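Local coordinates for protein L-Ala-D/L-Glu Epimerase (PDB 1JPD) that is an epimerase of the enolase superfamily, combining a capping N-terminal domain with a C-terminal domain of TIM-barrel type, at residues 13-17 against 305-311. Numbering follows the deposited sequence.
Sequences AWPLH and TWLAVDV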
ATOM      1  N   ALA A  13      13.625   5.306 -12.799  1.00 30.33           N
ATOM      2  CA  ALA A  13      13.138   6.491 -12.102  1.00 31.19           C
ATOM      3  C   ALA A  13      12.048   7.162 -12.938  1.00 34.55           C
ATOM      4  O   ALA A  13      12.346   7.896 -13.882  1.00 37.64           O
ATOM      5  CB  ALA A  13      14.284   7.469 -11.850  1.00 23.15           C
ATOM      6  N   TRP A  14      10.787   6.917 -12.590  1.00 38.22           N
ATOM      7  CA  TRP A  14       9.661   7.496 -13.330  1.00 41.00           C
ATOM      8  C   TRP A  14       9.270   8.899 -12.868  1.00 43.04           C
ATOM      9  O   TRP A  14       9.039   9.132 -11.685  1.00 46.98           O
ATOM     10  CB  TRP A  14       8.437   6.580 -13.239  1.00 38.37           C
ATOM     11  CG  TRP A  14       8.654   5.197 -13.789  1.00 40.51           C
ATOM     12  CD1 TRP A  14       9.381   4.183 -13.219  1.00 38.52           C
ATOM     13  CD2 TRP A  14       8.108   4.664 -15.001  1.00 37.89           C
ATOM     14  NE1 TRP A  14       9.309   3.054 -13.998  1.00 36.58           N
ATOM     15  CE2 TRP A  14       8.534   3.320 -15.096  1.00 35.65           C
ATOM     16  CE3 TRP A  14       7.295   5.192 -16.015  1.00 40.35           C
ATOM     17  CZ2 TRP A  14       8.177   2.495 -16.167  1.00 37.05           C
ATOM     18  CZ3 TRP A  14       6.938   4.371 -17.083  1.00 34.80           C
ATOM     19  CH2 TRP A  14       7.379   3.036 -17.148  1.00 35.50           C
ATOM     20  N   PRO A  15       9.171   9.849 -13.810  1.00 46.38           N
ATOM     21  CA  PRO A  15       8.805  11.234 -13.503  1.00 44.27           C
ATOM     22  C   PRO A  15       7.413  11.329 -12.888  1.00 48.10           C
ATOM     23  O   PRO A  15       6.544  10.502 -13.179  1.00 45.83           O
ATOM     24  CB  PRO A  15       8.857  11.916 -14.871  1.00 41.79           C
ATOM     25  CG  PRO A  15       9.807  11.082 -15.651  1.00 42.02           C
ATOM     26  CD  PRO A  15       9.413   9.690 -15.253  1.00 45.32           C
ATOM     27  N   LEU A  16       7.205  12.343 -12.048  1.00 50.44           N
ATOM     28  CA  LEU A  16       5.907  12.560 -11.408  1.00 50.03           C
ATOM     29  C   LEU A  16       5.222  13.760 -12.062  1.00 52.76           C
ATOM     30  O   LEU A  16       5.891  14.590 -12.672  1.00 52.10           O
ATOM     31  CB  LEU A  16       6.093  12.814  -9.907  1.00 42.54           C
ATOM     32  CG  LEU A  16       6.642  11.657  -9.061  1.00 45.00           C
ATOM     33  CD1 LEU A  16       6.811  12.091  -7.613  1.00 37.02           C
ATOM     34  CD2 LEU A  16       5.694  10.476  -9.147  1.00 38.72           C
ATOM     35  N   HIS A  17       3.895  13.836 -11.946  1.00 61.17           N
ATOM     36  CA  HIS A  17       3.118  14.950 -12.501  1.00 66.96           C
ATOM     37  C   HIS A  17       3.561  16.269 -11.881  1.00 70.27           C
ATOM     38  O   HIS A  17       3.826  17.251 -12.574  1.00 70.04           O
ATOM     39  CB  HIS A  17       1.626  14.768 -12.212  1.00 68.21           C
ATOM     40  CG  HIS A  17       0.904  13.970 -13.247  1.00 73.66           C
ATOM     41  ND1 HIS A  17       0.850  14.347 -14.571  1.00 77.85           N
ATOM     42  CD2 HIS A  17       0.184  12.829 -13.149  1.00 76.44           C
ATOM     43  CE1 HIS A  17       0.124  13.472 -15.246  1.00 79.31           C
ATOM     44  NE2 HIS A  17      -0.292  12.541 -14.406  1.00 78.38           N
ATOM     45  N   THR A 305      -1.226   6.753 -10.730  1.00 38.58           N
ATOM     46  CA  THR A 305      -1.752   8.034 -11.212  1.00 39.94           C
ATOM     47  C   THR A 305      -0.871   9.216 -10.827  1.00 42.63           C
ATOM     48  O   THR A 305      -1.023  10.309 -11.370  1.00 46.57           O
ATOM     49  CB  THR A 305      -3.204   8.314 -10.709  1.00 38.00           C
ATOM     50  OG1 THR A 305      -3.205   8.486  -9.288  1.00 42.69           O
ATOM     51  CG2 THR A 305      -4.138   7.161 -11.067  1.00 36.74           C
ATOM     52  N   TRP A 306       0.055   8.997  -9.897  1.00 42.28           N
ATOM     53  CA  TRP A 306       0.945  10.064  -9.464  1.00 45.05           C
ATOM     54  C   TRP A 306       2.119  10.215 -10.421  1.00 46.67           C
ATOM     55  O   TRP A 306       2.899  11.161 -10.309  1.00 54.14           O
ATOM     56  CB  TRP A 306       1.476   9.801  -8.043  1.00 45.95           C
ATOM     57  CG  TRP A 306       0.407   9.745  -6.980  1.00 48.35           C
ATOM     58  CD1 TRP A 306      -0.497   8.741  -6.773  1.00 50.85           C
ATOM     59  CD2 TRP A 306       0.108  10.755  -6.011  1.00 49.94           C
ATOM     60  NE1 TRP A 306      -1.344   9.063  -5.737  1.00 47.87           N
ATOM     61  CE2 TRP A 306      -0.994  10.293  -5.249  1.00 48.73           C
ATOM     62  CE3 TRP A 306       0.662  12.006  -5.708  1.00 54.68           C
ATOM     63  CZ2 TRP A 306      -1.555  11.041  -4.208  1.00 51.30           C
ATOM     64  CZ3 TRP A 306       0.101  12.754  -4.666  1.00 58.35           C
ATOM     65  CH2 TRP A 306      -0.996  12.265  -3.930  1.00 56.63           C
ATOM     66  N   LEU A 307       2.256   9.283 -11.357  1.00 42.74           N
ATOM     67  CA  LEU A 307       3.354   9.352 -12.312  1.00 45.58           C
ATOM     68  C   LEU A 307       2.893  10.024 -13.603  1.00 46.76           C
ATOM     69  O   LEU A 307       1.762   9.806 -14.050  1.00 46.91           O
ATOM     70  CB  LEU A 307       3.883   7.952 -12.631  1.00 44.09           C
ATOM     71  CG  LEU A 307       4.157   6.977 -11.488  1.00 45.08           C
ATOM     72  CD1 LEU A 307       4.890   5.783 -12.051  1.00 45.00           C
ATOM     73  CD2 LEU A 307       4.986   7.620 -10.413  1.00 47.64           C
ATOM     74  N   ALA A 308       3.770  10.835 -14.198  1.00 46.70           N
ATOM     75  CA  ALA A 308       3.459  11.538 -15.447  1.00 45.96           C
ATOM     76  C   ALA A 308       3.008  10.531 -16.505  1.00 47.15           C
ATOM     77  O   ALA A 308       2.028  10.750 -17.221  1.00 45.42           O
ATOM     78  CB  ALA A 308       4.686  12.306 -15.936  1.00 44.59           C
ATOM     79  N   VAL A 309       3.742   9.428 -16.591  1.00 46.09           N
ATOM     80  CA  VAL A 309       3.433   8.356 -17.523  1.00 46.13           C
ATOM     81  C   VAL A 309       3.516   7.058 -16.744  1.00 47.49           C
ATOM     82  O   VAL A 309       4.057   7.024 -15.638  1.00 49.62           O
ATOM     83  CB  VAL A 309       4.431   8.308 -18.698  1.00 46.47           C
ATOM     84  CG1 VAL A 309       4.196   9.493 -19.629  1.00 45.69           C
ATOM     85  CG2 VAL A 309       5.858   8.324 -18.170  1.00 48.23           C
ATOM     86  N   ASP A 310       2.974   5.996 -17.325  1.00 46.20           N
ATOM     87  CA  ASP A 310       2.955   4.686 -16.688  1.00 43.13           C
ATOM     88  C   ASP A 310       3.478   3.667 -17.699  1.00 46.11           C
ATOM     89  O   ASP A 310       3.849   4.020 -18.823  1.00 44.67           O
ATOM     90  CB  ASP A 310       1.511   4.345 -16.289  1.00 38.04           C
ATOM     91  CG  ASP A 310       1.410   3.136 -15.365  1.00 39.57           C
ATOM     92  OD1 ASP A 310       2.431   2.472 -15.078  1.00 37.17           O
ATOM     93  OD2 ASP A 310       0.283   2.842 -14.922  1.00 39.64           O
ATOM     94  N   VAL A 311       3.519   2.404 -17.299  1.00 47.71           N
ATOM     95  CA  VAL A 311       3.970   1.366 -18.200  1.00 47.92           C
ATOM     96  C   VAL A 311       2.940   1.255 -19.314  1.00 54.00           C
ATOM     97  O   VAL A 311       1.904   1.918 -19.286  1.00 54.23           O
ATOM     98  CB  VAL A 311       4.100   0.018 -17.480  1.00 43.19           C
ATOM     99  CG1 VAL A 311       5.302   0.044 -16.565  1.00 37.09           C
ATOM    100  CG2 VAL A 311       2.835  -0.275 -16.692  1.00 41.86           C
TER
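Where strand 6-15 of the N-terminal domain runs out, residues 13-17 meet the 305-311 loop near the end of the barrel domain. The join is a single bridge between the backbones of Leu16 and Leu307 (CA-CA 4.2 Å), flanked by hydrogen bonds from Ala308 N to Pro15 O (3.0 Å) and from His17 N to Trp306 O (3.3 Å). Trp14, on one side of this bridge, contributes most. Its indole lies along the chain from Leu307 to Val311, with CZ3 3.6 Å from Asp310 O and CH2 3.7 Å from Val311 CG1, while its NE1 is hydrogen-bonded to Glu12. On the other side, the imidazole of His17 folds over the loop, and Ala308 CA makes a CH-pi contact 3.9 Å from the ring centroid, almost on the ring normal. Polar bonding is thus confined to the backbone; the side chains add apolar contacts, and the Trp14 and His17 rings also pack against the loop backbone, joining the two domains without a salt bridge between these segments.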